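Local coordinates for collectin placenta 1 (Mus musculus, PDB 2OX9), which is a scavenger receptor C-type lectin that binds the leukocyte glycan Lewis x through a calcium-dependent carbohydrate-recognition domain, at residues E27-F32 against N124-E129; W75-G80 against G113-F118; Q92-G97 against P102-A107. One frame throughout, in Å; residues are numbered along the deposited sequence.

Contact 1 of 3, residues E27-F32 against N124-E129; sequences EDAKLF and NNFICE. With CA (calcium ion), chain L.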
loop_
_atom_site.group_PDB
_atom_site.type_symbol
_atom_site.label_atom_id
_atom_site.label_comp_id
_atom_site.label_asym_id
_atom_site.label_seq_id
_atom_site.Cartn_x
_atom_site.Cartn_y
_atom_site.Cartn_z
ATOM N N GLU A 27 -5.128 -7.211 -6.307
ATOM C CA GLU A 27 -6.199 -8.030 -5.742
ATOM C C GLU A 27 -5.707 -9.281 -5.038
ATOM O O GLU A 27 -6.322 -9.745 -4.072
ATOM C CB GLU A 27 -7.228 -8.409 -6.816
ATOM C CG GLU A 27 -6.699 -9.246 -7.964
ATOM C CD GLU A 27 -7.817 -9.925 -8.748
ATOM O OE1 GLU A 27 -8.724 -9.222 -9.243
ATOM O OE2 GLU A 27 -7.787 -11.169 -8.869
ATOM N N ASP A 28 -4.605 -9.837 -5.523
ATOM C CA ASP A 28 -4.047 -11.026 -4.903
ATOM C C ASP A 28 -3.360 -10.636 -3.589
ATOM O O ASP A 28 -3.368 -11.399 -2.620
ATOM C CB ASP A 28 -3.056 -11.707 -5.858
ATOM C CG ASP A 28 -3.756 -12.486 -6.980
ATOM O OD1 ASP A 28 -3.064 -12.945 -7.915
ATOM O OD2 ASP A 28 -4.997 -12.647 -6.930
ATOM N N ALA A 29 -2.774 -9.439 -3.558
ATOM C CA ALA A 29 -2.108 -8.946 -2.357
ATOM C C ALA A 29 -3.168 -8.701 -1.274
ATOM O O ALA A 29 -2.989 -9.037 -0.099
ATOM C CB ALA A 29 -1.371 -7.645 -2.672
ATOM N N LYS A 30 -4.274 -8.106 -1.694
ATOM C CA LYS A 30 -5.394 -7.800 -0.807
ATOM C C LYS A 30 -5.919 -9.091 -0.192
ATOM O O LYS A 30 -6.235 -9.152 0.991
ATOM C CB LYS A 30 -6.497 -7.123 -1.625
ATOM C CG LYS A 30 -7.802 -6.904 -0.887
ATOM C CD LYS A 30 -8.721 -5.993 -1.701
ATOM C CE LYS A 30 -10.042 -5.757 -0.986
ATOM N NZ LYS A 30 -10.844 -4.690 -1.661
ATOM N N LEU A 31 -5.993 -10.128 -1.016
ATOM C CA LEU A 31 -6.484 -11.430 -0.585
ATOM C C LEU A 31 -5.543 -12.092 0.416
ATOM O O LEU A 31 -5.989 -12.730 1.366
ATOM C CB LEU A 31 -6.636 -12.349 -1.789
ATOM C CG LEU A 31 -7.337 -13.667 -1.490
ATOM C CD1 LEU A 31 -8.832 -13.428 -1.569
ATOM C CD2 LEU A 31 -6.903 -14.742 -2.496
ATOM N N PHE A 32 -4.242 -11.944 0.180
ATOM C CA PHE A 32 -3.222 -12.536 1.039
ATOM C C PHE A 32 -3.322 -11.997 2.463
ATOM O O PHE A 32 -3.308 -12.760 3.427
ATOM C CB PHE A 32 -1.840 -12.229 0.462
ATOM C CG PHE A 32 -0.707 -12.818 1.242
ATOM C CD1 PHE A 32 -0.115 -14.008 0.837
ATOM C CD2 PHE A 32 -0.201 -12.162 2.361
ATOM C CE1 PHE A 32 0.978 -14.537 1.533
ATOM C CE2 PHE A 32 0.888 -12.681 3.061
ATOM C CZ PHE A 32 1.478 -13.871 2.643
ATOM N N ASN A 124 3.819 -6.449 -7.583
ATOM C CA ASN A 124 4.589 -5.736 -6.554
ATOM C C ASN A 124 4.631 -6.512 -5.239
ATOM O O ASN A 124 3.868 -7.449 -5.044
ATOM C CB ASN A 124 3.932 -4.389 -6.239
ATOM C CG ASN A 124 4.232 -3.330 -7.268
ATOM O OD1 ASN A 124 3.451 -2.396 -7.461
ATOM N ND2 ASN A 124 5.378 -3.449 -7.917
ATOM N N ASN A 125 5.535 -6.120 -4.342
ATOM C CA ASN A 125 5.577 -6.729 -3.017
ATOM C C ASN A 125 4.453 -5.969 -2.322
ATOM O O ASN A 125 3.780 -5.144 -2.954
ATOM C CB ASN A 125 6.908 -6.457 -2.305
ATOM C CG ASN A 125 8.015 -7.370 -2.776
ATOM O OD1 ASN A 125 8.418 -7.324 -3.930
ATOM N ND2 ASN A 125 8.508 -8.217 -1.879
ATOM N N PHE A 126 4.231 -6.226 -1.039
ATOM C CA PHE A 126 3.160 -5.532 -0.352
ATOM C C PHE A 126 3.358 -5.486 1.156
ATOM O O PHE A 126 4.300 -6.075 1.693
ATOM C CB PHE A 126 1.810 -6.195 -0.693
ATOM C CG PHE A 126 1.755 -7.666 -0.384
ATOM C CD1 PHE A 126 1.361 -8.117 0.872
ATOM C CD2 PHE A 126 2.083 -8.608 -1.360
ATOM C CE1 PHE A 126 1.290 -9.491 1.148
ATOM C CE2 PHE A 126 2.015 -9.972 -1.095
ATOM C CZ PHE A 126 1.615 -10.415 0.163
ATOM N N ILE A 127 2.466 -4.780 1.837
ATOM C CA ILE A 127 2.565 -4.656 3.286
ATOM C C ILE A 127 1.208 -4.888 3.938
ATOM O O ILE A 127 0.233 -4.236 3.578
ATOM C CB ILE A 127 3.031 -3.238 3.696
ATOM C CG1 ILE A 127 4.329 -2.872 2.971
ATOM C CG2 ILE A 127 3.237 -3.184 5.213
ATOM C CD1 ILE A 127 4.706 -1.425 3.136
ATOM N N CYS A 128 1.152 -5.811 4.894
ATOM C CA CYS A 128 -0.081 -6.086 5.619
ATOM C C CYS A 128 -0.005 -5.427 6.986
ATOM O O CYS A 128 1.080 -5.269 7.557
ATOM C CB CYS A 128 -0.304 -7.581 5.841
ATOM S SG CYS A 128 -0.431 -8.650 4.377
ATOM N N GLU A 129 -1.165 -5.059 7.519
ATOM C CA GLU A 129 -1.224 -4.421 8.818
ATOM C C GLU A 129 -2.365 -4.998 9.655
ATOM O O GLU A 129 -3.446 -5.304 9.144
ATOM C CB GLU A 129 -1.415 -2.907 8.653
ATOM C CG GLU A 129 -1.678 -2.177 9.960
ATOM C CD GLU A 129 -1.875 -0.675 9.791
ATOM O OE1 GLU A 129 -2.234 -0.214 8.683
ATOM O OE2 GLU A 129 -1.685 0.047 10.782
HETATM CA CA CA L . -2.074 2.277 9.794
HETATM O O HOH W 1 -2.370 2.718 11.969
HETATM O O HOH W 2 -4.412 1.876 9.859
#

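Contact 2 of 3, residues W75-G80 against G113-F118; sequences WKWLDG and GQWNDF. With CA (calcium ion), chain J; GAL (beta-D-galactopyranose), chain E.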
loop_
_atom_site.group_PDB
_atom_site.type_symbol
_atom_site.label_atom_id
_atom_site.label_comp_id
_atom_site.label_asym_id
_atom_site.label_seq_id
_atom_site.Cartn_x
_atom_site.Cartn_y
_atom_site.Cartn_z
ATOM N N TRP A 75 -9.233 8.986 -4.010
ATOM C CA TRP A 75 -8.465 7.963 -3.311
ATOM C C TRP A 75 -8.947 7.671 -1.897
ATOM O O TRP A 75 -9.134 8.579 -1.101
ATOM C CB TRP A 75 -6.978 8.360 -3.290
ATOM C CG TRP A 75 -6.350 8.324 -4.648
ATOM C CD1 TRP A 75 -6.330 9.331 -5.573
ATOM C CD2 TRP A 75 -5.682 7.209 -5.255
ATOM N NE1 TRP A 75 -5.690 8.910 -6.716
ATOM C CE2 TRP A 75 -5.283 7.613 -6.548
ATOM C CE3 TRP A 75 -5.383 5.906 -4.830
ATOM C CZ2 TRP A 75 -4.598 6.762 -7.421
ATOM C CZ3 TRP A 75 -4.705 5.062 -5.697
ATOM C CH2 TRP A 75 -4.319 5.495 -6.981
ATOM N N LYS A 76 -9.144 6.391 -1.592
ATOM C CA LYS A 76 -9.612 5.978 -0.276
ATOM C C LYS A 76 -8.918 4.694 0.126
ATOM O O LYS A 76 -8.478 3.928 -0.724
ATOM C CB LYS A 76 -11.120 5.690 -0.289
ATOM C CG LYS A 76 -12.003 6.784 -0.855
ATOM C CD LYS A 76 -13.435 6.274 -0.961
ATOM C CE LYS A 76 -14.377 7.343 -1.482
ATOM N NZ LYS A 76 -15.784 6.842 -1.525
ATOM N N TRP A 77 -8.841 4.455 1.427
ATOM C CA TRP A 77 -8.237 3.233 1.939
ATOM C C TRP A 77 -9.286 2.134 1.783
ATOM O O TRP A 77 -10.480 2.416 1.634
ATOM C CB TRP A 77 -7.840 3.414 3.404
ATOM C CG TRP A 77 -6.777 4.466 3.593
ATOM C CD1 TRP A 77 -6.950 5.736 4.081
ATOM C CD2 TRP A 77 -5.392 4.356 3.249
ATOM N NE1 TRP A 77 -5.758 6.420 4.057
ATOM C CE2 TRP A 77 -4.785 5.598 3.550
ATOM C CE3 TRP A 77 -4.601 3.328 2.710
ATOM C CZ2 TRP A 77 -3.425 5.838 3.332
ATOM C CZ3 TRP A 77 -3.247 3.568 2.491
ATOM C CH2 TRP A 77 -2.675 4.816 2.804
ATOM N N LEU A 78 -8.849 0.886 1.800
ATOM C CA LEU A 78 -9.757 -0.230 1.624
ATOM C C LEU A 78 -10.975 -0.225 2.539
ATOM O O LEU A 78 -12.034 -0.752 2.174
ATOM C CB LEU A 78 -8.993 -1.535 1.794
ATOM C CG LEU A 78 -7.950 -1.753 0.703
ATOM C CD1 LEU A 78 -7.317 -3.116 0.887
ATOM C CD2 LEU A 78 -8.609 -1.655 -0.660
ATOM N N ASP A 79 -10.832 0.371 3.717
ATOM C CA ASP A 79 -11.929 0.425 4.672
ATOM C C ASP A 79 -12.864 1.596 4.379
ATOM O O ASP A 79 -13.673 1.978 5.220
ATOM C CB ASP A 79 -11.382 0.540 6.093
ATOM C CG ASP A 79 -10.853 1.924 6.406
ATOM O OD1 ASP A 79 -10.605 2.712 5.465
ATOM O OD2 ASP A 79 -10.679 2.218 7.606
ATOM N N GLY A 80 -12.735 2.165 3.184
ATOM C CA GLY A 80 -13.590 3.269 2.790
ATOM C C GLY A 80 -13.197 4.656 3.261
ATOM O O GLY A 80 -13.791 5.639 2.821
ATOM N N GLY A 113 10.192 5.831 -0.293
ATOM C CA GLY A 113 8.901 5.698 0.355
ATOM C C GLY A 113 7.763 6.508 -0.261
ATOM O O GLY A 113 6.620 6.392 0.180
ATOM N N GLN A 114 8.050 7.324 -1.273
ATOM C CA GLN A 114 6.979 8.121 -1.883
ATOM C C GLN A 114 5.933 7.228 -2.543
ATOM O O GLN A 114 6.204 6.073 -2.868
ATOM C CB GLN A 114 7.539 9.094 -2.917
ATOM C CG GLN A 114 8.705 9.922 -2.429
ATOM C CD GLN A 114 9.033 11.057 -3.381
ATOM O OE1 GLN A 114 8.528 12.169 -3.229
ATOM N NE2 GLN A 114 9.865 10.774 -4.380
ATOM N N TRP A 115 4.736 7.771 -2.750
ATOM C CA TRP A 115 3.662 6.990 -3.354
ATOM C C TRP A 115 3.522 7.229 -4.844
ATOM O O TRP A 115 3.807 8.313 -5.363
ATOM C CB TRP A 115 2.320 7.295 -2.686
ATOM C CG TRP A 115 2.299 7.162 -1.183
ATOM C CD1 TRP A 115 3.310 6.720 -0.378
ATOM C CD2 TRP A 115 1.209 7.488 -0.314
ATOM N NE1 TRP A 115 2.918 6.752 0.934
ATOM C CE2 TRP A 115 1.631 7.219 1.004
ATOM C CE3 TRP A 115 -0.087 7.984 -0.524
ATOM C CZ2 TRP A 115 0.806 7.429 2.112
ATOM C CZ3 TRP A 115 -0.908 8.194 0.576
ATOM C CH2 TRP A 115 -0.456 7.916 1.881
ATOM N N ASN A 116 3.086 6.188 -5.528
ATOM C CA ASN A 116 2.864 6.240 -6.956
ATOM C C ASN A 116 1.661 5.374 -7.281
ATOM O O ASN A 116 1.407 4.384 -6.597
ATOM C CB ASN A 116 4.074 5.716 -7.708
ATOM C CG ASN A 116 3.779 5.492 -9.168
ATOM O OD1 ASN A 116 3.290 6.392 -9.852
ATOM N ND2 ASN A 116 4.072 4.295 -9.658
ATOM N N ASP A 117 0.915 5.751 -8.313
ATOM C CA ASP A 117 -0.235 4.964 -8.717
ATOM C C ASP A 117 0.214 4.014 -9.821
ATOM O O ASP A 117 0.930 4.418 -10.743
ATOM C CB ASP A 117 -1.381 5.885 -9.181
ATOM C CG ASP A 117 -0.959 6.870 -10.270
ATOM O OD1 ASP A 117 0.231 7.241 -10.333
ATOM O OD2 ASP A 117 -1.835 7.292 -11.058
ATOM N N PHE A 118 -0.161 2.744 -9.694
ATOM C CA PHE A 118 0.193 1.723 -10.682
ATOM C C PHE A 118 -1.084 1.111 -11.256
ATOM O O PHE A 118 -2.165 1.257 -10.683
ATOM C CB PHE A 118 0.959 0.547 -10.060
ATOM C CG PHE A 118 2.220 0.917 -9.336
ATOM C CD1 PHE A 118 2.177 1.389 -8.033
ATOM C CD2 PHE A 118 3.462 0.701 -9.933
ATOM C CE1 PHE A 118 3.354 1.635 -7.325
ATOM C CE2 PHE A 118 4.640 0.944 -9.235
ATOM C CZ PHE A 118 4.585 1.411 -7.927
HETATM CA CA CA J . 1.718 6.596 -11.669
HETATM C C1 GAL E . 6.378 4.947 -13.977
HETATM C C2 GAL E . 5.305 4.686 -12.924
HETATM C C3 GAL E . 3.909 4.865 -13.526
HETATM C C4 GAL E . 3.788 6.220 -14.231
HETATM C C5 GAL E . 4.950 6.420 -15.216
HETATM C C6 GAL E . 4.948 7.804 -15.839
HETATM O O2 GAL E . 5.440 3.363 -12.433
HETATM O O3 GAL E . 2.945 4.790 -12.490
HETATM O O4 GAL E . 3.788 7.259 -13.268
HETATM O O5 GAL E . 6.216 6.261 -14.535
HETATM O O6 GAL E . 5.812 7.860 -16.966
#

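Contact 3 of 3, residues Q92-G97 against P102-A107; sequences QPDNWG and PGEDCA. With CA (calcium ion), chain J; CA (calcium ion), chain I; CA (calcium ion), chain K; GAL (beta-D-galactopyranose), chain E.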
loop_
_atom_site.group_PDB
_atom_site.type_symbol
_atom_site.label_atom_id
_atom_site.label_comp_id
_atom_site.label_asym_id
_atom_site.label_seq_id
_atom_site.Cartn_x
_atom_site.Cartn_y
_atom_site.Cartn_z
ATOM N N GLN A 92 2.658 12.730 -9.284
ATOM C CA GLN A 92 1.776 11.582 -9.097
ATOM C C GLN A 92 0.607 11.992 -8.207
ATOM O O GLN A 92 0.737 12.907 -7.399
ATOM C CB GLN A 92 2.538 10.435 -8.435
ATOM C CG GLN A 92 3.677 9.916 -9.265
ATOM C CD GLN A 92 3.255 9.641 -10.690
ATOM O OE1 GLN A 92 2.359 8.835 -10.936
ATOM N NE2 GLN A 92 3.899 10.315 -11.640
ATOM N N PRO A 93 -0.559 11.331 -8.352
ATOM C CA PRO A 93 -0.878 10.236 -9.278
ATOM C C PRO A 93 -1.108 10.764 -10.691
ATOM O O PRO A 93 -1.703 11.821 -10.867
ATOM C CB PRO A 93 -2.138 9.621 -8.666
ATOM C CG PRO A 93 -2.798 10.795 -8.004
ATOM C CD PRO A 93 -1.646 11.523 -7.369
ATOM N N ASP A 94 -0.636 10.035 -11.696
ATOM C CA ASP A 94 -0.793 10.505 -13.067
ATOM C C ASP A 94 -1.763 9.693 -13.923
ATOM O O ASP A 94 -2.028 10.058 -15.069
ATOM C CB ASP A 94 0.577 10.571 -13.754
ATOM C CG ASP A 94 1.261 9.219 -13.835
ATOM O OD1 ASP A 94 0.740 8.244 -13.255
ATOM O OD2 ASP A 94 2.329 9.130 -14.483
ATOM N N ASN A 95 -2.283 8.599 -13.369
ATOM C CA ASN A 95 -3.236 7.737 -14.074
ATOM C C ASN A 95 -2.737 7.398 -15.483
ATOM O O ASN A 95 -3.493 7.430 -16.452
ATOM C CB ASN A 95 -4.600 8.437 -14.152
ATOM C CG ASN A 95 -5.762 7.460 -14.212
ATOM O OD1 ASN A 95 -5.829 6.503 -13.436
ATOM N ND2 ASN A 95 -6.695 7.707 -15.125
ATOM N N TRP A 96 -1.455 7.070 -15.578
ATOM C CA TRP A 96 -0.817 6.748 -16.850
ATOM C C TRP A 96 -1.588 5.693 -17.637
ATOM O O TRP A 96 -2.023 4.683 -17.080
ATOM C CB TRP A 96 0.607 6.257 -16.580
ATOM C CG TRP A 96 1.545 6.398 -17.730
ATOM C CD1 TRP A 96 2.138 5.389 -18.431
ATOM C CD2 TRP A 96 2.046 7.622 -18.284
ATOM N NE1 TRP A 96 2.982 5.908 -19.387
ATOM C CE2 TRP A 96 2.944 7.277 -19.318
ATOM C CE3 TRP A 96 1.823 8.979 -18.006
ATOM C CZ2 TRP A 96 3.623 8.239 -20.077
ATOM C CZ3 TRP A 96 2.498 9.938 -18.762
ATOM C CH2 TRP A 96 3.389 9.559 -19.786
ATOM N N GLY A 97 -1.767 5.945 -18.930
ATOM C CA GLY A 97 -2.463 5.005 -19.792
ATOM C C GLY A 97 -3.982 5.026 -19.772
ATOM O O GLY A 97 -4.622 4.113 -20.302
ATOM N N PRO A 102 -8.353 1.643 -17.880
ATOM C CA PRO A 102 -8.747 2.274 -16.614
ATOM C C PRO A 102 -7.655 3.112 -15.956
ATOM O O PRO A 102 -7.894 3.760 -14.932
ATOM C CB PRO A 102 -9.153 1.082 -15.757
ATOM C CG PRO A 102 -8.201 0.026 -16.211
ATOM C CD PRO A 102 -8.205 0.184 -17.715
ATOM N N GLY A 103 -6.460 3.088 -16.542
ATOM C CA GLY A 103 -5.354 3.857 -16.002
ATOM C C GLY A 103 -4.666 3.180 -14.834
ATOM O O GLY A 103 -4.430 1.972 -14.856
ATOM N N GLU A 104 -4.339 3.967 -13.814
ATOM C CA GLU A 104 -3.670 3.465 -12.615
ATOM C C GLU A 104 -4.566 3.786 -11.429
ATOM O O GLU A 104 -4.769 4.948 -11.090
ATOM C CB GLU A 104 -2.299 4.137 -12.460
ATOM C CG GLU A 104 -1.391 3.923 -13.677
ATOM C CD GLU A 104 0.024 4.445 -13.470
ATOM O OE1 GLU A 104 0.194 5.669 -13.303
ATOM O OE2 GLU A 104 0.968 3.628 -13.478
ATOM N N ASP A 105 -5.092 2.750 -10.792
ATOM C CA ASP A 105 -6.005 2.951 -9.679
ATOM C C ASP A 105 -5.587 2.279 -8.375
ATOM O O ASP A 105 -6.392 2.164 -7.446
ATOM C CB ASP A 105 -7.397 2.453 -10.077
ATOM C CG ASP A 105 -7.919 3.112 -11.347
ATOM O OD1 ASP A 105 -7.289 4.084 -11.830
ATOM O OD2 ASP A 105 -8.970 2.655 -11.857
ATOM N N CYS A 106 -4.334 1.846 -8.308
ATOM C CA CYS A 106 -3.810 1.166 -7.129
ATOM C C CYS A 106 -2.526 1.864 -6.678
ATOM O O CYS A 106 -1.683 2.191 -7.500
ATOM C CB CYS A 106 -3.570 -0.312 -7.472
ATOM S SG CYS A 106 -5.137 -1.254 -7.578
ATOM N N ALA A 107 -2.386 2.099 -5.374
ATOM C CA ALA A 107 -1.216 2.800 -4.859
ATOM C C ALA A 107 -0.150 1.896 -4.266
ATOM O O ALA A 107 -0.455 0.833 -3.720
ATOM C CB ALA A 107 -1.644 3.833 -3.818
HETATM CA CA CA J . 1.718 6.596 -11.669
HETATM CA CA CA I . -6.632 6.294 -11.121
HETATM CA CA CA K . -9.295 4.533 -13.181
HETATM C C1 GAL E . 6.378 4.947 -13.977
HETATM C C2 GAL E . 5.305 4.686 -12.924
HETATM C C3 GAL E . 3.909 4.865 -13.526
HETATM C C4 GAL E . 3.788 6.220 -14.231
HETATM C C5 GAL E . 4.950 6.420 -15.216
HETATM C C6 GAL E . 4.948 7.804 -15.839
HETATM O O2 GAL E . 5.440 3.363 -12.433
HETATM O O3 GAL E . 2.945 4.790 -12.490
HETATM O O4 GAL E . 3.788 7.259 -13.268
HETATM O O5 GAL E . 6.216 6.261 -14.535
HETATM O O6 GAL E . 5.812 7.860 -16.966
HETATM O O HOH W 3 -4.491 7.838 -11.117
HETATM O O HOH W 4 -9.797 6.032 -15.134
HETATM O O HOH W 5 -10.846 4.960 -11.800
#

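Contact 1 of 3, residues E27-F32 against N124-E129
Phe126 is the bump of this contact, and Ala29 and Phe32 of the helix form the hollow that takes it. The contact belongs to the C-type lectin fold, where it lays the first helix, 26-35, against strand 125-131. The axes of these short helix and strand segments run at 32° to each other and come within 9.0 Å. Phe126 CG sits between the backbone N and the carbonyl carbon (chi1 56°), and its ring stands up toward the helix. One ring face meets the small Ala29, whose CB lies 3.8 Å from Phe126 CD2, an off-centre CH-pi contact. The far edge of the ring reaches Phe32. There the two rings make an offset edge-to-face pair, with the edge of Phe126 turned to the face of Phe32 and the planes 65° apart. Phe126 CZ lies above the Phe32 face, offset toward its rim. Trp63 and Leu40 also touch Phe126 and help bury it. Cys128 points the same way and is bonded to Cys33, so a disulfide ties the same helix to the same strand. Cys128 SG lies at the edge of the Phe32 ring, 4.1 Å from Phe32 CD2.

Contact 2 of 3, residues W75-G80 against G113-F118
Trp75 and Asp117 meet on one side of this contact, and Trp77 and Trp115 on the other. The four share the buried surface almost equally. No hydrogen bond crosses between the segments; ring carbons and one methylene do the touching. The far corner of the Trp75 indole comes up to the Asp117 side chain, with Trp75 CH2 3.7 Å from Asp117 CB. The ring and the carboxylate planes stand 73° apart, and the two side chains cross at about a right angle. Trp77 starts less directly, but its six-membered ring swings in to meet Trp115. Trp77 CZ2 lies 3.9 Å from Trp115 CH2, and the planes are 81° apart in an oblique pairing. Leu66 and Ile64 line the same core, and Gln49 takes the indole N-H of Trp115. The arrangement joins strand 76-77 to strand 115-118 in the C-type lectin domain. Asn116 points away from the tryptophans to the sugar site. Its CG is anti to its own N (chi1 168°), which carries the amide to the calcium ion: Asn116 OD1 binds the metal at 2.4 Å. Asn116 ND2 also gives a hydrogen bond to galactose O3. Asp117 serves both sides: its CB meets Trp75, while its OD1, at 2.1 Å, and its carbonyl O bind the same calcium ion. Asp117 OD2 accepts the backbone N-H of Asn95. Trp75 thus packs on the Asp117 methylene while the metal and Asn95 N hold its carboxylate, which probably helps fix Asp117 as a calcium ligand.

Contact 3 of 3, residues Q92-G97 against P102-A107
Glu104 and Asn95 form the tight centre of this contact. Asn95 OD1 accepts a hydrogen bond from Glu104 N at 3.0 Å, the donor coming from above the carbonyl plane, 55° out of it. Glu104 OE1 in turn accepts the N-H of Trp96, the residue after Asn95, at 3.1 Å, again from above the plane of the acceptor. Gly103 CA makes a CA-H...O contact to Trp96 O. Carboxylates crowd here because calcium ions sit between them. Asp94 OD1 and Glu104 OE1 are only 2.6 Å apart, and both bind the ion that carries galactose. These loops are the calcium-dependent sugar site of a C-type lectin, in which Gln92, Asp94 and Glu104 join Asn116 and Asp117 around one metal. Gln92, Pro93 and Asp94 are the QPD motif of galactose-type C-type lectins, with its cis proline. A second calcium ion takes Asn95 OD1, Glu104 O and Asp105 OD1, with Asp68 and Glu72 completing the protein ligands. Asp105 OD1 bridges to a third calcium ion, held by Asp105 OD2, Pro102 O and Glu72 as well, with two waters among its ligands. The looser side is the solvent side, where Pro102 and Trp96 are exposed. Trp96 reaches outward, with CG anti to its backbone N (chi1 -157°), and lays one ring face under the galactose. The sugar's O6 stands over that face, 3.8 Å from Trp96 CE2.

Contacts 1 and 2 are buried, whereas contact 3 is only partly so and forms part of the sugar-binding surface. Contact 1 packs a helix on a strand with apolar groups and a disulfide; its calcium ion sits to one side, at Glu129. Contact 2 is also an apolar core, yet its strand 115-118 turns polar groups to the sugar site. Contact 3 is mostly metal chemistry and hydrogen bonds. Contacts 2 and 3 share one calcium ion and the galactose, and their strands 115-118 and 106-109 are neighbours in the sheet that also holds strand 125-131 of contact 1. Phe118 N of contact 2 and Cys106 O of contact 3, 2.7 Å apart, are probably hydrogen-bonded.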